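Local coordinates for Rv1990c (MbcA) (Mycobacterium tuberculosis, PDB 6FKG), which neutralises the NAD+ phosphorylase toxin MbcT by blocking access to its active site, as the antitoxin half of a type II toxin-antitoxin pair, at residues C[34-39]-C[46-51]; C[65-70]-C[108-113]; C[75-80]-C[88-93]. One frame throughout, in Å; residues are numbered along the deposited sequence.

Contact 1. Residues C[34-39]-C[46-51]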
ATOM      1  N   PRO C  34      17.117  24.037 -15.600  1.00 38.20           N
ATOM      2  CA  PRO C  34      18.423  24.020 -16.270  1.00 40.71           C
ATOM      3  C   PRO C  34      19.473  24.857 -15.530  1.00 46.03           C
ATOM      4  O   PRO C  34      20.633  24.439 -15.448  1.00 45.90           O
ATOM      5  CB  PRO C  34      18.112  24.611 -17.651  1.00 44.98           C
ATOM      6  CG  PRO C  34      16.678  24.271 -17.877  1.00 47.18           C
ATOM      7  CD  PRO C  34      16.025  24.395 -16.528  1.00 42.69           C
ATOM      8  N   ARG C  35      19.076  26.010 -14.989  1.00 48.33           N
ATOM      9  CA  ARG C  35      20.018  26.838 -14.244  1.00 42.24           C
ATOM     10  C   ARG C  35      20.526  26.115 -12.994  1.00 44.54           C
ATOM     11  O   ARG C  35      21.705  26.205 -12.652  1.00 42.71           O
ATOM     12  CB  ARG C  35      19.398  28.174 -13.836  1.00 46.16           C
ATOM     13  CG  ARG C  35      20.379  29.044 -13.053  1.00 50.02           C
ATOM     14  CD  ARG C  35      19.917  30.484 -12.892  1.00 58.58           C
ATOM     15  NE  ARG C  35      18.715  30.590 -12.075  1.00 63.50           N
ATOM     16  CZ  ARG C  35      18.716  30.796 -10.761  1.00 76.79           C
ATOM     17  NH1 ARG C  35      19.863  30.922 -10.100  1.00 79.57           N
ATOM     18  NH2 ARG C  35      17.566  30.878 -10.106  1.00 75.80           N
ATOM     19  N   SER C  36      19.632  25.401 -12.315  1.00 40.94           N
ATOM     20  CA  SER C  36      20.027  24.652 -11.123  1.00 41.26           C
ATOM     21  C   SER C  36      21.043  23.553 -11.455  1.00 40.61           C
ATOM     22  O   SER C  36      21.979  23.301 -10.683  1.00 39.02           O
ATOM     23  CB  SER C  36      18.793  24.064 -10.434  1.00 37.53           C
ATOM     24  OG  SER C  36      18.014  25.105  -9.854  1.00 40.86           O
ATOM     25  N   VAL C  37      20.873  22.901 -12.603  1.00 40.77           N
ATOM     26  CA  VAL C  37      21.824  21.867 -13.018  1.00 36.49           C
ATOM     27  C   VAL C  37      23.174  22.493 -13.364  1.00 39.84           C
ATOM     28  O   VAL C  37      24.227  21.977 -12.978  1.00 40.92           O
ATOM     29  CB  VAL C  37      21.299  21.057 -14.225  1.00 35.38           C
ATOM     30  CG1 VAL C  37      22.386  20.125 -14.766  1.00 38.34           C
ATOM     31  CG2 VAL C  37      20.064  20.267 -13.830  1.00 33.79           C
ATOM     32  N   ALA C  38      23.136  23.608 -14.088  1.00 41.57           N
ATOM     33  CA  ALA C  38      24.358  24.297 -14.484  1.00 43.67           C
ATOM     34  C   ALA C  38      25.150  24.741 -13.260  1.00 43.70           C
ATOM     35  O   ALA C  38      26.368  24.567 -13.214  1.00 46.68           O
ATOM     36  CB  ALA C  38      24.045  25.506 -15.381  1.00 42.01           C
ATOM     37  N   ARG C  39      24.453  25.301 -12.275  1.00 40.48           N
ATOM     38  CA  ARG C  39      25.083  25.766 -11.039  1.00 40.44           C
ATOM     39  C   ARG C  39      25.631  24.607 -10.201  1.00 45.50           C
ATOM     40  O   ARG C  39      26.751  24.688  -9.691  1.00 43.27           O
ATOM     41  CB  ARG C  39      24.101  26.589 -10.202  1.00 38.55           C
ATOM     42  CG  ARG C  39      23.860  27.991 -10.760  1.00 46.92           C
ATOM     43  CD  ARG C  39      22.952  28.834  -9.849  1.00 50.52           C
ATOM     44  NE  ARG C  39      23.449  28.933  -8.478  1.00 44.34           N
ATOM     45  CZ  ARG C  39      24.378  29.795  -8.067  1.00 46.07           C
ATOM     46  NH1 ARG C  39      24.936  30.646  -8.922  1.00 52.38           N
ATOM     47  NH2 ARG C  39      24.761  29.799  -6.798  1.00 47.53           N
ATOM     48  N   VAL C  46      22.984  25.634  -4.613  1.00 41.69           N
ATOM     49  CA  VAL C  46      21.677  25.510  -5.253  1.00 38.73           C
ATOM     50  C   VAL C  46      20.579  25.286  -4.205  1.00 35.19           C
ATOM     51  O   VAL C  46      20.350  24.157  -3.762  1.00 38.86           O
ATOM     52  CB  VAL C  46      21.664  24.352  -6.280  1.00 42.81           C
ATOM     53  CG1 VAL C  46      20.290  24.207  -6.932  1.00 42.34           C
ATOM     54  CG2 VAL C  46      22.747  24.577  -7.344  1.00 37.30           C
ATOM     55  N   PRO C  47      19.890  26.363  -3.801  1.00 37.44           N
ATOM     56  CA  PRO C  47      18.818  26.204  -2.806  1.00 33.81           C
ATOM     57  C   PRO C  47      17.539  25.631  -3.409  1.00 32.11           C
ATOM     58  O   PRO C  47      16.664  25.179  -2.667  1.00 36.33           O
ATOM     59  CB  PRO C  47      18.593  27.634  -2.312  1.00 37.60           C
ATOM     60  CG  PRO C  47      18.943  28.471  -3.522  1.00 35.98           C
ATOM     61  CD  PRO C  47      20.113  27.772  -4.151  1.00 40.81           C
ATOM     62  N   GLN C  48      17.433  25.644  -4.737  1.00 36.27           N
ATOM     63  CA  GLN C  48      16.226  25.169  -5.416  1.00 39.03           C
ATOM     64  C   GLN C  48      16.164  23.650  -5.441  1.00 37.87           C
ATOM     65  O   GLN C  48      17.158  22.977  -5.144  1.00 35.85           O
ATOM     66  CB  GLN C  48      16.157  25.711  -6.852  1.00 37.80           C
ATOM     67  CG  GLN C  48      16.075  27.231  -6.947  1.00 36.70           C
ATOM     68  CD  GLN C  48      17.442  27.896  -6.950  1.00 43.28           C
ATOM     69  OE1 GLN C  48      18.469  27.229  -6.815  1.00 37.68           O
ATOM     70  NE2 GLN C  48      17.459  29.219  -7.108  1.00 43.80           N
ATOM     71  N   ARG C  49      14.992  23.128  -5.805  1.00 51.11           N
ATOM     72  CA  ARG C  49      14.770  21.688  -5.952  1.00 53.89           C
ATOM     73  C   ARG C  49      15.723  21.038  -6.948  1.00 46.33           C
ATOM     74  O   ARG C  49      15.841  21.476  -8.095  1.00 46.50           O
ATOM     75  CB  ARG C  49      13.327  21.411  -6.387  1.00 63.85           C
ATOM     76  CG  ARG C  49      12.847  22.294  -7.535  1.00 81.71           C
ATOM     77  CD  ARG C  49      11.460  21.901  -8.030  1.00 90.38           C
ATOM     78  NE  ARG C  49      11.512  20.990  -9.174  1.00 93.72           N
ATOM     79  CZ  ARG C  49      11.686  21.370 -10.440  1.00 94.45           C
ATOM     80  NH1 ARG C  49      11.825  22.655 -10.744  1.00 94.39           N
ATOM     81  NH2 ARG C  49      11.713  20.464 -11.408  1.00 93.20           N
ATOM     82  N   LEU C  50      16.397  19.981  -6.508  1.00 41.58           N
ATOM     83  CA  LEU C  50      17.266  19.212  -7.394  1.00 41.69           C
ATOM     84  C   LEU C  50      17.498  17.825  -6.818  1.00 45.20           C
ATOM     85  O   LEU C  50      17.929  17.689  -5.673  1.00 41.53           O
ATOM     86  CB  LEU C  50      18.602  19.919  -7.607  1.00 40.82           C
ATOM     87  CG  LEU C  50      19.565  19.168  -8.532  1.00 48.15           C
ATOM     88  CD1 LEU C  50      20.232  20.120  -9.512  1.00 49.73           C
ATOM     89  CD2 LEU C  50      20.614  18.418  -7.720  1.00 55.75           C
ATOM     90  N   ASN C  51      17.219  16.801  -7.613  1.00 41.94           N
ATOM     91  CA  ASN C  51      17.371  15.438  -7.125  1.00 39.70           C
ATOM     92  C   ASN C  51      18.799  14.958  -7.360  1.00 37.56           C
ATOM     93  O   ASN C  51      19.140  14.493  -8.445  1.00 35.58           O
ATOM     94  CB  ASN C  51      16.357  14.501  -7.793  1.00 35.33           C
ATOM     95  CG  ASN C  51      16.264  13.156  -7.088  1.00 41.79           C
ATOM     96  OD1 ASN C  51      17.249  12.673  -6.536  1.00 39.07           O
ATOM     97  ND2 ASN C  51      15.081  12.561  -7.086  1.00 38.95           N
TER
HETATM   98  O   HOH W   1      15.623  23.673  -9.735  1.00 40.11           O

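Contact 2. Residues C[65-70]-C[108-113]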
ATOM      1  N   LEU C  65      27.446   3.814 -20.570  1.00 27.23           N
ATOM      2  CA  LEU C  65      27.043   3.824 -21.977  1.00 31.40           C
ATOM      3  C   LEU C  65      28.226   4.061 -22.922  1.00 34.99           C
ATOM      4  O   LEU C  65      28.227   3.583 -24.053  1.00 29.88           O
ATOM      5  CB  LEU C  65      25.959   4.887 -22.186  1.00 31.76           C
ATOM      6  CG  LEU C  65      25.238   4.940 -23.527  1.00 37.20           C
ATOM      7  CD1 LEU C  65      24.582   3.601 -23.852  1.00 30.30           C
ATOM      8  CD2 LEU C  65      24.206   6.064 -23.511  1.00 38.84           C
ATOM      9  N   ALA C  66      29.254   4.760 -22.444  1.00 34.93           N
ATOM     10  CA  ALA C  66      30.418   5.067 -23.287  1.00 35.51           C
ATOM     11  C   ALA C  66      31.177   3.803 -23.678  1.00 34.27           C
ATOM     12  O   ALA C  66      31.912   3.781 -24.665  1.00 33.11           O
ATOM     13  CB  ALA C  66      31.359   6.061 -22.571  1.00 39.10           C
ATOM     14  N   GLU C  67      31.003   2.736 -22.909  1.00 29.73           N
ATOM     15  CA  GLU C  67      31.657   1.482 -23.246  1.00 31.19           C
ATOM     16  C   GLU C  67      31.092   0.844 -24.522  1.00 29.63           C
ATOM     17  O   GLU C  67      31.761   0.045 -25.165  1.00 30.07           O
ATOM     18  CB  GLU C  67      31.545   0.485 -22.082  1.00 32.62           C
ATOM     19  CG  GLU C  67      32.474  -0.723 -22.255  1.00 40.22           C
ATOM     20  CD  GLU C  67      32.326  -1.782 -21.156  1.00 41.89           C
ATOM     21  OE1 GLU C  67      31.442  -1.626 -20.284  1.00 38.87           O
ATOM     22  OE2 GLU C  67      33.106  -2.770 -21.172  1.00 38.23           O
ATOM     23  N   VAL C  68      29.857   1.180 -24.889  1.00 27.26           N
ATOM     24  CA  VAL C  68      29.177   0.396 -25.919  1.00 27.69           C
ATOM     25  C   VAL C  68      28.709   1.245 -27.098  1.00 28.40           C
ATOM     26  O   VAL C  68      28.398   0.702 -28.151  1.00 28.16           O
ATOM     27  CB  VAL C  68      27.964  -0.383 -25.337  1.00 29.78           C
ATOM     28  CG1 VAL C  68      28.433  -1.384 -24.286  1.00 30.75           C
ATOM     29  CG2 VAL C  68      26.932   0.559 -24.705  1.00 26.78           C
ATOM     30  N   LEU C  69      28.648   2.565 -26.934  1.00 29.78           N
ATOM     31  CA  LEU C  69      28.299   3.444 -28.067  1.00 28.66           C
ATOM     32  C   LEU C  69      29.145   4.697 -28.105  1.00 38.35           C
ATOM     33  O   LEU C  69      29.418   5.288 -27.071  1.00 34.27           O
ATOM     34  CB  LEU C  69      26.838   3.870 -28.013  1.00 28.40           C
ATOM     35  CG  LEU C  69      25.780   2.811 -28.270  1.00 30.93           C
ATOM     36  CD1 LEU C  69      24.428   3.429 -27.950  1.00 31.29           C
ATOM     37  CD2 LEU C  69      25.860   2.310 -29.724  1.00 30.37           C
ATOM     38  N   PRO C  70      29.525   5.136 -29.311  1.00 32.04           N
ATOM     39  CA  PRO C  70      30.253   6.402 -29.363  1.00 31.68           C
ATOM     40  C   PRO C  70      29.317   7.560 -28.993  1.00 35.17           C
ATOM     41  O   PRO C  70      28.096   7.394 -29.010  1.00 33.89           O
ATOM     42  CB  PRO C  70      30.714   6.484 -30.829  1.00 39.11           C
ATOM     43  CG  PRO C  70      29.700   5.689 -31.579  1.00 41.96           C
ATOM     44  CD  PRO C  70      29.289   4.565 -30.651  1.00 34.63           C
ATOM     45  N   ALA C 108      24.440  -6.047 -21.000  1.00 28.43           N
ATOM     46  CA  ALA C 108      24.077  -7.031 -22.018  1.00 27.52           C
ATOM     47  C   ALA C 108      24.624  -6.616 -23.388  1.00 30.04           C
ATOM     48  O   ALA C 108      25.131  -7.444 -24.130  1.00 28.81           O
ATOM     49  CB  ALA C 108      22.541  -7.235 -22.073  1.00 26.11           C
ATOM     50  N   MET C 109      24.556  -5.329 -23.695  1.00 28.42           N
ATOM     51  CA  MET C 109      25.133  -4.802 -24.936  1.00 28.08           C
ATOM     52  C   MET C 109      26.637  -5.060 -25.004  1.00 28.37           C
ATOM     53  O   MET C 109      27.172  -5.504 -26.022  1.00 26.29           O
ATOM     54  CB  MET C 109      24.842  -3.308 -25.041  1.00 30.61           C
ATOM     55  CG  MET C 109      23.360  -3.026 -25.226  1.00 28.09           C
ATOM     56  SD  MET C 109      22.994  -1.278 -25.070  1.00 30.26           S
ATOM     57  CE  MET C 109      23.849  -0.653 -26.517  1.00 28.47           C
ATOM     58  N   ALA C 110      27.306  -4.817 -23.889  1.00 24.87           N
ATOM     59  CA  ALA C 110      28.740  -4.999 -23.794  1.00 28.66           C
ATOM     60  C   ALA C 110      29.148  -6.473 -23.878  1.00 27.61           C
ATOM     61  O   ALA C 110      30.312  -6.781 -24.152  1.00 28.14           O
ATOM     62  CB  ALA C 110      29.262  -4.381 -22.475  1.00 26.65           C
ATOM     63  N   GLU C 111      28.212  -7.384 -23.605  1.00 28.30           N
ATOM     64  CA  GLU C 111      28.513  -8.811 -23.696  1.00 27.64           C
ATOM     65  C   GLU C 111      27.963  -9.468 -24.952  1.00 27.55           C
ATOM     66  O   GLU C 111      27.967 -10.692 -25.073  1.00 30.56           O
ATOM     67  CB  GLU C 111      27.992  -9.543 -22.460  1.00 27.98           C
ATOM     68  CG  GLU C 111      28.722  -9.079 -21.229  1.00 24.67           C
ATOM     69  CD  GLU C 111      28.805 -10.129 -20.149  1.00 41.47           C
ATOM     70  OE1 GLU C 111      28.191 -11.203 -20.303  1.00 46.27           O
ATOM     71  OE2 GLU C 111      29.505  -9.869 -19.154  1.00 37.96           O
ATOM     72  N   GLY C 112      27.496  -8.653 -25.888  1.00 27.51           N
ATOM     73  CA  GLY C 112      27.033  -9.180 -27.168  1.00 30.43           C
ATOM     74  C   GLY C 112      25.878 -10.161 -27.033  1.00 34.87           C
ATOM     75  O   GLY C 112      25.780 -11.143 -27.757  1.00 31.03           O
ATOM     76  N   VAL C 113      24.989  -9.893 -26.086  1.00 28.40           N
ATOM     77  CA  VAL C 113      23.796 -10.710 -25.925  1.00 28.03           C
ATOM     78  C   VAL C 113      22.914 -10.606 -27.164  1.00 30.10           C
ATOM     79  O   VAL C 113      22.684  -9.500 -27.654  1.00 33.77           O
ATOM     80  CB  VAL C 113      23.007 -10.270 -24.673  1.00 30.17           C
ATOM     81  CG1 VAL C 113      21.690 -11.027 -24.582  1.00 33.70           C
ATOM     82  CG2 VAL C 113      23.866 -10.488 -23.415  1.00 33.72           C
TER

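Contact 3. Residues C[75-80]-C[88-93]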
ATOM      1  N   ASN C  75      24.158   9.611 -27.244  1.00 32.17           N
ATOM      2  CA  ASN C  75      23.223  10.685 -26.984  1.00 31.05           C
ATOM      3  C   ASN C  75      21.823  10.383 -27.545  1.00 34.82           C
ATOM      4  O   ASN C  75      20.831  10.462 -26.833  1.00 35.98           O
ATOM      5  CB  ASN C  75      23.777  11.976 -27.572  1.00 35.94           C
ATOM      6  CG  ASN C  75      22.900  13.164 -27.282  1.00 41.82           C
ATOM      7  OD1 ASN C  75      21.810  13.290 -27.832  1.00 44.09           O
ATOM      8  ND2 ASN C  75      23.387  14.065 -26.440  1.00 37.90           N
ATOM      9  N   VAL C  76      21.755  10.042 -28.828  1.00 34.84           N
ATOM     10  CA  VAL C  76      20.494   9.645 -29.454  1.00 35.64           C
ATOM     11  C   VAL C  76      19.824   8.481 -28.712  1.00 32.68           C
ATOM     12  O   VAL C  76      18.606   8.454 -28.508  1.00 30.96           O
ATOM     13  CB  VAL C  76      20.720   9.228 -30.924  1.00 39.19           C
ATOM     14  CG1 VAL C  76      19.437   8.670 -31.537  1.00 44.25           C
ATOM     15  CG2 VAL C  76      21.272  10.411 -31.748  1.00 38.82           C
ATOM     16  N   TRP C  77      20.629   7.503 -28.332  1.00 30.98           N
ATOM     17  CA  TRP C  77      20.125   6.304 -27.636  1.00 30.64           C
ATOM     18  C   TRP C  77      19.365   6.630 -26.350  1.00 34.38           C
ATOM     19  O   TRP C  77      18.355   5.990 -26.031  1.00 30.75           O
ATOM     20  CB  TRP C  77      21.302   5.384 -27.318  1.00 27.64           C
ATOM     21  CG  TRP C  77      20.977   4.063 -26.723  1.00 29.30           C
ATOM     22  CD1 TRP C  77      20.700   2.902 -27.400  1.00 30.04           C
ATOM     23  CD2 TRP C  77      20.969   3.728 -25.322  1.00 30.13           C
ATOM     24  NE1 TRP C  77      20.501   1.870 -26.496  1.00 30.39           N
ATOM     25  CE2 TRP C  77      20.653   2.356 -25.222  1.00 29.26           C
ATOM     26  CE3 TRP C  77      21.165   4.464 -24.146  1.00 30.21           C
ATOM     27  CZ2 TRP C  77      20.548   1.697 -23.991  1.00 30.87           C
ATOM     28  CZ3 TRP C  77      21.068   3.804 -22.919  1.00 29.82           C
ATOM     29  CH2 TRP C  77      20.767   2.438 -22.855  1.00 28.32           C
ATOM     30  N   MET C  78      19.842   7.637 -25.619  1.00 28.50           N
ATOM     31  CA  MET C  78      19.196   8.027 -24.367  1.00 29.24           C
ATOM     32  C   MET C  78      17.758   8.456 -24.607  1.00 34.64           C
ATOM     33  O   MET C  78      16.912   8.254 -23.735  1.00 33.62           O
ATOM     34  CB  MET C  78      19.958   9.166 -23.677  1.00 32.15           C
ATOM     35  CG  MET C  78      21.305   8.773 -23.123  1.00 36.29           C
ATOM     36  SD  MET C  78      21.167   7.674 -21.706  1.00 33.10           S
ATOM     37  CE  MET C  78      20.331   8.727 -20.531  1.00 31.66           C
ATOM     38  N   PHE C  79      17.467   9.005 -25.794  1.00 33.13           N
ATOM     39  CA  PHE C  79      16.136   9.567 -26.039  1.00 34.54           C
ATOM     40  C   PHE C  79      15.335   8.793 -27.077  1.00 38.34           C
ATOM     41  O   PHE C  79      14.296   9.256 -27.554  1.00 37.14           O
ATOM     42  CB  PHE C  79      16.273  11.041 -26.439  1.00 36.39           C
ATOM     43  CG  PHE C  79      17.065  11.832 -25.440  1.00 38.04           C
ATOM     44  CD1 PHE C  79      16.504  12.172 -24.219  1.00 37.98           C
ATOM     45  CD2 PHE C  79      18.387  12.177 -25.689  1.00 35.44           C
ATOM     46  CE1 PHE C  79      17.235  12.860 -23.274  1.00 40.94           C
ATOM     47  CE2 PHE C  79      19.123  12.872 -24.752  1.00 37.16           C
ATOM     48  CZ  PHE C  79      18.552  13.213 -23.541  1.00 40.89           C
ATOM     49  N   SER C  80      15.805   7.596 -27.402  1.00 39.17           N
ATOM     50  CA  SER C  80      15.126   6.763 -28.381  1.00 35.99           C
ATOM     51  C   SER C  80      14.333   5.679 -27.689  1.00 32.60           C
ATOM     52  O   SER C  80      14.886   4.940 -26.869  1.00 33.31           O
ATOM     53  CB  SER C  80      16.126   6.131 -29.343  1.00 39.35           C
ATOM     54  OG  SER C  80      16.853   7.121 -30.049  1.00 43.43           O
ATOM     55  N   ARG C  88      10.366   2.087 -24.183  1.00 38.29           N
ATOM     56  CA  ARG C  88      10.570   3.287 -23.382  1.00 36.37           C
ATOM     57  C   ARG C  88      11.959   3.865 -23.649  1.00 29.30           C
ATOM     58  O   ARG C  88      12.846   3.167 -24.123  1.00 35.94           O
ATOM     59  CB  ARG C  88      10.390   2.975 -21.888  1.00 35.89           C
ATOM     60  CG  ARG C  88       8.960   2.604 -21.507  1.00 41.05           C
ATOM     61  CD  ARG C  88       8.870   2.180 -20.040  1.00 40.23           C
ATOM     62  NE  ARG C  88       9.622   0.948 -19.808  1.00 48.23           N
ATOM     63  CZ  ARG C  88      10.096   0.567 -18.624  1.00 57.75           C
ATOM     64  NH1 ARG C  88       9.902   1.322 -17.548  1.00 49.50           N
ATOM     65  NH2 ARG C  88      10.770  -0.575 -18.517  1.00 55.40           N
ATOM     66  N   LYS C  89      12.134   5.153 -23.366  1.00 33.42           N
ATOM     67  CA  LYS C  89      13.429   5.812 -23.523  1.00 31.78           C
ATOM     68  C   LYS C  89      14.291   5.580 -22.284  1.00 31.77           C
ATOM     69  O   LYS C  89      13.801   5.752 -21.165  1.00 32.57           O
ATOM     70  CB  LYS C  89      13.255   7.315 -23.728  1.00 33.23           C
ATOM     71  CG  LYS C  89      12.438   7.726 -24.959  1.00 34.86           C
ATOM     72  CD  LYS C  89      12.114   9.206 -24.897  1.00 34.52           C
ATOM     73  CE  LYS C  89      11.088   9.584 -25.958  1.00 39.55           C
ATOM     74  NZ  LYS C  89      10.801  11.042 -25.984  1.00 42.92           N
ATOM     75  N   PRO C  90      15.574   5.217 -22.473  1.00 27.09           N
ATOM     76  CA  PRO C  90      16.468   5.094 -21.305  1.00 32.64           C
ATOM     77  C   PRO C  90      16.469   6.331 -20.391  1.00 36.65           C
ATOM     78  O   PRO C  90      16.507   6.178 -19.165  1.00 33.32           O
ATOM     79  CB  PRO C  90      17.849   4.890 -21.944  1.00 31.93           C
ATOM     80  CG  PRO C  90      17.532   4.206 -23.281  1.00 28.07           C
ATOM     81  CD  PRO C  90      16.222   4.780 -23.731  1.00 29.72           C
ATOM     82  N   ALA C  91      16.426   7.530 -20.970  1.00 36.71           N
ATOM     83  CA  ALA C  91      16.397   8.754 -20.165  1.00 36.36           C
ATOM     84  C   ALA C  91      15.173   8.816 -19.246  1.00 32.49           C
ATOM     85  O   ALA C  91      15.265   9.303 -18.119  1.00 34.15           O
ATOM     86  CB  ALA C  91      16.444   9.991 -21.064  1.00 33.39           C
ATOM     87  N   ASP C  92      14.033   8.324 -19.719  1.00 29.76           N
ATOM     88  CA  ASP C  92      12.826   8.295 -18.907  1.00 31.88           C
ATOM     89  C   ASP C  92      12.940   7.236 -17.797  1.00 35.39           C
ATOM     90  O   ASP C  92      12.478   7.458 -16.682  1.00 34.11           O
ATOM     91  CB  ASP C  92      11.588   8.039 -19.772  1.00 37.31           C
ATOM     92  CG  ASP C  92      11.287   9.200 -20.732  1.00 43.62           C
ATOM     93  OD1 ASP C  92      11.818  10.318 -20.539  1.00 40.15           O
ATOM     94  OD2 ASP C  92      10.517   8.987 -21.687  1.00 38.04           O
ATOM     95  N   LEU C  93      13.575   6.101 -18.079  1.00 30.58           N
ATOM     96  CA  LEU C  93      13.825   5.136 -17.002  1.00 28.18           C
ATOM     97  C   LEU C  93      14.701   5.753 -15.920  1.00 30.73           C
ATOM     98  O   LEU C  93      14.456   5.569 -14.714  1.00 31.22           O
ATOM     99  CB  LEU C  93      14.478   3.853 -17.540  1.00 28.89           C
ATOM    100  CG  LEU C  93      13.474   2.748 -17.905  1.00 35.22           C
ATOM    101  CD1 LEU C  93      12.701   3.130 -19.164  1.00 36.03           C
ATOM    102  CD2 LEU C  93      14.173   1.399 -18.074  1.00 33.17           C
TER

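Contact 1. Residues C[34-39]-C[46-51]
Ser36 is the centre of the packing between helix 34-41 and the loop 46-51. Its CB and OG meet CG1 of Val46, with Ser36 OG 3.8 Å from Val46 CG1, while the other methyl of the valine, CG2, rests against Arg39 CB at 3.7 Å. From further along the loop, Leu50 brings CD1 to within 3.8 Å of Ser36 O, with Val37 CG2 somewhat farther away. No direct hydrogen bond joins the two segments. Instead, one water bridges them, lying 2.8 Å from Ser36 OG and donating to Arg49 O; Ser36 OG is also hydrogen-bonded to Ser33 OG.

Gln48, bent at chi2 (87°), carries its amide across the tip of Arg35. Guanidinium and amide planes stand 88° apart, and Arg35 NH2 and Gln48 NE2, 3.4 Å from each other, are two donors that do not bond. Asp119 of an MbcT chain probably explains their closeness, taking a salt bridge from Arg35 NH2 and a hydrogen bond from Gln48 NE2, which also bonds Gly114 O of MbcT. Arg39 NH2 hydrogen-bonds Val45 O of its own chain, and NH1 forms a salt bridge with Glu111 of MbcT. Methyl packing with a single water link thus adjoins donors that meet toxin carboxylates, consistent with electrostatic recognition.

Contact 2. Residues C[65-70]-C[108-113]
The backbones come closest where Val68, in the turn after helix 52-65, faces Ala110 at the end of helix 99-110, with 5.8 Å between Val68 CA and Ala110 CA. The helix stops there in a Schellman motif: Val113 N bonds back to Ala108 O and Gly112 N to Met109 O, with Gly112 as the C-prime residue at a positive phi of 60°. In the other segment, Leu65 O accepts from both Val68 N and Leu69 N, which curls the chain tightly behind Val68.

Between the segments the contact is apolar, without a hydrogen bond. Val68 splits its two methyls between two partners. CG1, anti to its carbonyl carbon, presses on the methyl of Ala110, with Val68 CG1 3.6 Å from Ala110 CB. CG2, in the crowded position between N and carbonyl carbon, lies 3.8 Å from Met109 CE. The methionine runs across the valine at about a right angle and bends at chi3 (66°), so that CE also comes within 4.3 Å of Leu69 CG. Glu67, extended beyond CG, reaches across so that OE1 at its tip comes near Ala110 CB.

This patch of the toxin-binding domain is surrounded by toxin: Glu67 OE2 forms a salt bridge with Arg33 of one MbcT chain and accepts a hydrogen bond from Gln160 of another, and Val68 O is hydrogen-bonded to Tyr89 OH of MbcT. Leu65 and Leu69 lean on Trp77, and Val68 on Ile106, so the contact ties the end of helix 52-65 to that of helix 99-110, beside helix 71-78.

Contact 3. Residues C[75-80]-C[88-93]
Trp77 offers one face of its indole to Pro90. Pro90 CG sits over the six-membered ring in a CH-pi contact, 3.6 Å from the Trp77 ring centroid and 12° off the ring normal, and Pro90 CB lies beside it, 3.5 Å from Trp77 CZ3. The phenyl ring of Phe79 has Met78 CB over one face, toward the rim, and meets the methyl of Ala91 obliquely, with Phe79 CE1 3.7 Å from Ala91 CB. The Arg88 guanidinium, salt-bridged to Glu86, has Leu93 CD1 over one face.

One hydrogen bond crosses the contact: Ala91 N donates to Met78 O over 2.9 Å, with an N-H...O angle of 157° and the donor in the carbonyl plane. An amide in the first turn of helix 90-95 thereby takes up the carbonyl of Met78. Pro90 CD lies against two further carbonyl oxygens, 3.4 Å from each of Trp77 O and Ser80 O. Met78, bent at chi2 and chi3, brings its terminal CE up to Ala91, while the extended chain of Lys89 lays its methylenes along Phe79 O. The turn itself is secured by Ser80 OG, which donates to Val76 O from above the carbonyl plane over 2.7 Å; the same oxygen also accepts from Phe79 N.

Met78 continues inward onto Leu58 and Val61, and Trp77 onto Val102 and Leu105. The contact packs the C-terminal part of helix 71-78 against the first turn of helix 90-95, joining the two ends of the intervening non-helical connection within the all-helical toxin-binding domain of the MbcA/ParS/Xre antitoxins.

In the fold
The three contacts trace the all-helical chain from one side to the other. Contact 1 is complete before either of the others begins; its centre is 31 Å from that of contact 2, the two flanking the middle of the chain from opposite sides, and 22 Å from that of contact 3. Contacts 2 and 3 both belong to the C-terminal toxin-binding domain, and contact 3 falls within the sequence spanned by contact 2. These two touch: Trp77 serves both, packing on Leu65, Leu69 and Met109 as well as on its own partners, so helices 52-65, 71-78, 90-95 and 99-110 share one apolar core. Residues of all three contacts meet MbcT, consistent with an antitoxin that engages MbcT chains of the assembly at several separated places.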